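Sensor kinase citA (Klebsiella pneumoniae, PDB 1P0Z) senses citrate through its periplasmic domain and, as a histidine kinase, probably phosphorylates the regulator CitB to switch on citrate-fermentation genes. Local coordinates at residues 32-45 against 53-66. Residues are numbered along the deposited sequence; the frame is centred on the assembly and turned at random.
Sequences RDLARIKALIDPMR and ITVGDASGQRLYHV
Arg32 reaches Asp57 through a salt bridge in which NH1 and NH2 both grip OD2, at 2.9 Å for NH1, on the anti side of that oxygen. The long arginine chain spans the gap from the Schellman turn that ends helix 23-30. Short Asp57 can also serve its own turn: OD1 closes an Asx turn by accepting from Ser59 N, and takes Ser59 OG and Gln61 N. Near the later turns of helix 34-47, Tyr64 OH donates to Asp42 OD1 over 2.5 Å, nearly in line with the C-O bond. Lys38 NZ forms a salt bridge with Asp42 OD2 on its syn lone pair, and Arg45 NH1 adds a weak one to OD1; these cations would probably stabilise the carboxylate's negative charge.

Tyrosine suits its place by offering a face as well as a hydroxyl: chi1 of 178° sets the Tyr64 ring against the helix, where Ile41 CG2 makes a CH-pi contact 3.7 Å from the centroid. Branched Ile41 also packs on Val55 and Ile53, while Ile37 CD1 meets Leu63 CB at 3.8 Å. Val66 CG1 lies over one face of the Arg45 guanidinium. A water joins Leu34 O to Leu63 O beside a classic beta bulge, in which Leu63 N and Tyr64 N both donate to Val55 O.

In this periplasmic PAS domain, whose Thr54, Arg62 and His65 hydrogen-bond citrate, apolar side chains thus fill the helix-sheet seam, with charged pairs at its margins.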
# COMPACT_ATOMS: atom_id res chain seq x y z
N ARG A 32 9.52 -8.53 -10.88
CA ARG A 32 8.35 -7.95 -11.53
C ARG A 32 7.39 -9.06 -11.93
O ARG A 32 6.81 -9.06 -13.02
CB ARG A 32 8.76 -7.11 -12.76
CG ARG A 32 9.63 -5.90 -12.42
CD ARG A 32 9.81 -4.97 -13.63
NE ARG A 32 8.59 -4.24 -14.00
CZ ARG A 32 8.16 -3.15 -13.37
NH1 ARG A 32 8.85 -2.65 -12.35
NH2 ARG A 32 7.04 -2.54 -13.77
N ASP A 33 7.23 -10.02 -11.03
CA ASP A 33 6.35 -11.14 -11.29
C ASP A 33 4.93 -10.83 -10.79
O ASP A 33 4.61 -11.13 -9.63
CB ASP A 33 6.87 -12.38 -10.58
CG ASP A 33 6.10 -13.63 -10.97
OD1 ASP A 33 4.94 -13.52 -11.43
OD2 ASP A 33 6.67 -14.74 -10.81
N LEU A 34 4.10 -10.28 -11.68
CA LEU A 34 2.72 -9.88 -11.35
C LEU A 34 1.82 -10.97 -10.78
O LEU A 34 1.06 -10.72 -9.83
CB LEU A 34 2.03 -9.26 -12.57
CG LEU A 34 2.74 -8.04 -13.17
CD1 LEU A 34 1.83 -7.47 -14.26
CD2 LEU A 34 3.04 -6.96 -12.12
N ALA A 35 1.87 -12.17 -11.36
CA ALA A 35 1.04 -13.26 -10.87
C ALA A 35 1.47 -13.66 -9.47
O ALA A 35 0.63 -13.97 -8.62
CB ALA A 35 1.15 -14.48 -11.79
N ARG A 36 2.79 -13.66 -9.24
CA ARG A 36 3.32 -14.02 -7.93
C ARG A 36 2.85 -12.97 -6.89
O ARG A 36 2.43 -13.32 -5.77
CB ARG A 36 4.84 -14.09 -7.98
CG ARG A 36 5.51 -14.48 -6.67
CD ARG A 36 4.91 -15.76 -6.10
NE ARG A 36 5.48 -16.08 -4.80
CZ ARG A 36 4.87 -16.84 -3.88
NH1 ARG A 36 3.67 -17.36 -4.12
NH2 ARG A 36 5.47 -17.07 -2.72
N ILE A 37 2.92 -11.69 -7.26
CA ILE A 37 2.47 -10.62 -6.36
C ILE A 37 0.99 -10.80 -6.05
O ILE A 37 0.56 -10.70 -4.89
CB ILE A 37 2.74 -9.23 -6.98
CG1 ILE A 37 4.26 -9.03 -7.05
CG2 ILE A 37 2.10 -8.11 -6.12
CD1 ILE A 37 4.68 -7.81 -7.82
N LYS A 38 0.19 -11.07 -7.08
CA LYS A 38 -1.24 -11.28 -6.88
C LYS A 38 -1.51 -12.45 -5.93
O LYS A 38 -2.36 -12.38 -5.04
CB LYS A 38 -1.93 -11.55 -8.23
CG LYS A 38 -3.43 -11.76 -8.13
CD LYS A 38 -3.98 -12.14 -9.51
CE LYS A 38 -5.49 -11.90 -9.65
NZ LYS A 38 -6.33 -12.50 -8.60
N ALA A 39 -0.77 -13.55 -6.12
CA ALA A 39 -0.93 -14.73 -5.26
C ALA A 39 -0.60 -14.43 -3.80
O ALA A 39 -1.19 -15.02 -2.87
CB ALA A 39 -0.05 -15.87 -5.76
N LEU A 40 0.34 -13.51 -3.59
CA LEU A 40 0.74 -13.14 -2.23
C LEU A 40 -0.23 -12.15 -1.59
O LEU A 40 -0.58 -12.27 -0.41
CB LEU A 40 2.14 -12.52 -2.23
CG LEU A 40 3.34 -13.43 -2.53
CD1 LEU A 40 4.60 -12.57 -2.86
CD2 LEU A 40 3.61 -14.34 -1.33
N ILE A 41 -0.67 -11.16 -2.36
CA ILE A 41 -1.53 -10.12 -1.81
C ILE A 41 -3.00 -10.46 -1.70
O ILE A 41 -3.65 -10.08 -0.75
CB ILE A 41 -1.37 -8.81 -2.59
CG1 ILE A 41 0.11 -8.38 -2.60
CG2 ILE A 41 -2.24 -7.74 -1.98
CD1 ILE A 41 0.70 -8.09 -1.25
N ASP A 42 -3.54 -11.18 -2.69
CA ASP A 42 -4.97 -11.51 -2.63
C ASP A 42 -5.41 -12.12 -1.30
O ASP A 42 -6.42 -11.71 -0.75
CB ASP A 42 -5.36 -12.50 -3.74
CG ASP A 42 -5.64 -11.83 -5.07
OD1 ASP A 42 -5.73 -10.58 -5.16
OD2 ASP A 42 -5.81 -12.58 -6.07
N PRO A 43 -4.68 -13.13 -0.80
CA PRO A 43 -5.13 -13.70 0.47
C PRO A 43 -5.06 -12.69 1.61
O PRO A 43 -5.87 -12.74 2.53
CB PRO A 43 -4.18 -14.88 0.71
CG PRO A 43 -3.57 -15.16 -0.67
CD PRO A 43 -3.45 -13.78 -1.28
N MET A 44 -4.08 -11.78 1.55
CA MET A 44 -3.96 -10.78 2.60
C MET A 44 -5.09 -9.75 2.50
O MET A 44 -5.62 -9.27 3.53
CB MET A 44 -2.59 -10.10 2.53
CG MET A 44 -1.48 -11.13 2.56
SD MET A 44 0.12 -10.47 2.91
CE MET A 44 -0.02 -10.31 4.71
N ARG A 45 -5.46 -9.42 1.27
CA ARG A 45 -6.55 -8.46 1.01
C ARG A 45 -7.85 -9.07 1.54
O ARG A 45 -8.66 -8.38 2.21
CB ARG A 45 -6.59 -8.20 -0.52
CG ARG A 45 -7.55 -7.16 -1.01
CD ARG A 45 -8.92 -7.80 -1.30
NE ARG A 45 -9.49 -7.35 -2.57
CZ ARG A 45 -9.00 -7.67 -3.77
NH1 ARG A 45 -7.93 -8.43 -3.89
NH2 ARG A 45 -9.61 -7.24 -4.87
N ILE A 53 -5.50 -2.87 -0.99
CA ILE A 53 -4.06 -2.86 -0.83
C ILE A 53 -3.53 -2.61 -2.24
O ILE A 53 -3.97 -3.27 -3.19
CB ILE A 53 -3.48 -4.22 -0.35
CG1 ILE A 53 -4.09 -4.58 1.00
CG2 ILE A 53 -1.95 -4.12 -0.30
CD1 ILE A 53 -3.67 -5.96 1.53
N THR A 54 -2.60 -1.67 -2.36
CA THR A 54 -1.98 -1.36 -3.63
C THR A 54 -0.48 -1.59 -3.48
O THR A 54 0.10 -1.26 -2.43
CB THR A 54 -2.18 0.15 -4.01
OG1 THR A 54 -3.57 0.39 -4.27
CG2 THR A 54 -1.35 0.51 -5.29
N VAL A 55 0.15 -2.17 -4.52
CA VAL A 55 1.60 -2.36 -4.49
C VAL A 55 2.15 -1.66 -5.73
O VAL A 55 1.62 -1.84 -6.85
CB VAL A 55 2.02 -3.85 -4.57
CG1 VAL A 55 3.57 -3.93 -4.57
CG2 VAL A 55 1.43 -4.63 -3.36
N GLY A 56 3.16 -0.82 -5.51
CA GLY A 56 3.76 -0.13 -6.65
C GLY A 56 5.26 -0.40 -6.75
O GLY A 56 5.89 -0.81 -5.77
N ASP A 57 5.83 -0.17 -7.93
CA ASP A 57 7.27 -0.35 -8.09
C ASP A 57 8.01 0.93 -7.69
O ASP A 57 7.42 1.88 -7.15
CB ASP A 57 7.63 -0.82 -9.51
CG ASP A 57 7.45 0.25 -10.57
OD1 ASP A 57 7.25 1.45 -10.25
OD2 ASP A 57 7.54 -0.13 -11.76
N ALA A 58 9.32 0.96 -7.93
CA ALA A 58 10.12 2.09 -7.50
C ALA A 58 9.70 3.44 -8.10
O ALA A 58 9.94 4.49 -7.50
CB ALA A 58 11.61 1.81 -7.79
N SER A 59 9.14 3.41 -9.31
CA SER A 59 8.71 4.66 -9.94
C SER A 59 7.23 4.92 -9.65
O SER A 59 6.66 5.91 -10.13
CB SER A 59 8.93 4.57 -11.46
OG SER A 59 8.01 3.64 -12.03
N GLY A 60 6.61 4.05 -8.85
CA GLY A 60 5.21 4.25 -8.54
C GLY A 60 4.24 3.65 -9.55
O GLY A 60 3.05 3.99 -9.55
N GLN A 61 4.74 2.80 -10.43
CA GLN A 61 3.85 2.11 -11.38
C GLN A 61 3.21 0.94 -10.60
O GLN A 61 3.90 0.17 -9.96
CB GLN A 61 4.64 1.56 -12.58
CG GLN A 61 3.69 0.88 -13.58
CD GLN A 61 4.44 0.27 -14.76
OE1 GLN A 61 4.54 -0.96 -14.89
NE2 GLN A 61 4.98 1.12 -15.61
N ARG A 62 1.89 0.79 -10.67
CA ARG A 62 1.24 -0.29 -9.92
C ARG A 62 1.53 -1.69 -10.41
O ARG A 62 1.43 -1.98 -11.61
CB ARG A 62 -0.28 -0.08 -9.88
CG ARG A 62 -0.71 1.25 -9.24
CD ARG A 62 -2.24 1.23 -9.00
NE ARG A 62 -2.73 2.56 -8.62
CZ ARG A 62 -3.01 3.52 -9.50
NH1 ARG A 62 -2.87 3.28 -10.82
NH2 ARG A 62 -3.41 4.71 -9.09
N LEU A 63 1.93 -2.54 -9.47
CA LEU A 63 2.18 -3.95 -9.72
C LEU A 63 0.95 -4.75 -9.24
O LEU A 63 0.77 -5.92 -9.63
CB LEU A 63 3.43 -4.42 -8.97
CG LEU A 63 4.71 -3.66 -9.31
CD1 LEU A 63 5.85 -4.15 -8.43
CD2 LEU A 63 5.04 -3.84 -10.80
N TYR A 64 0.13 -4.12 -8.39
CA TYR A 64 -1.09 -4.75 -7.89
C TYR A 64 -2.08 -3.69 -7.46
O TYR A 64 -1.69 -2.68 -6.86
CB TYR A 64 -0.77 -5.65 -6.67
CG TYR A 64 -2.01 -6.31 -6.06
CD1 TYR A 64 -2.81 -5.63 -5.13
CD2 TYR A 64 -2.38 -7.62 -6.41
CE1 TYR A 64 -3.94 -6.24 -4.56
CE2 TYR A 64 -3.50 -8.25 -5.85
CZ TYR A 64 -4.27 -7.56 -4.92
OH TYR A 64 -5.31 -8.22 -4.33
N HIS A 65 -3.35 -3.92 -7.79
CA HIS A 65 -4.44 -3.05 -7.38
C HIS A 65 -5.68 -3.94 -7.36
O HIS A 65 -5.74 -4.97 -8.07
CB HIS A 65 -4.61 -1.88 -8.36
CG HIS A 65 -5.50 -0.78 -7.85
ND1 HIS A 65 -6.88 -0.84 -7.92
CD2 HIS A 65 -5.20 0.41 -7.30
CE1 HIS A 65 -7.39 0.28 -7.44
NE2 HIS A 65 -6.40 1.06 -7.06
N VAL A 66 -6.67 -3.58 -6.56
CA VAL A 66 -7.89 -4.39 -6.50
C VAL A 66 -8.64 -4.35 -7.82
O VAL A 66 -9.38 -5.28 -8.13
CB VAL A 66 -8.81 -3.94 -5.34
CG1 VAL A 66 -8.09 -4.21 -4.01
CG2 VAL A 66 -9.16 -2.47 -5.48
O HOH W 1 -0.38 -8.38 -9.59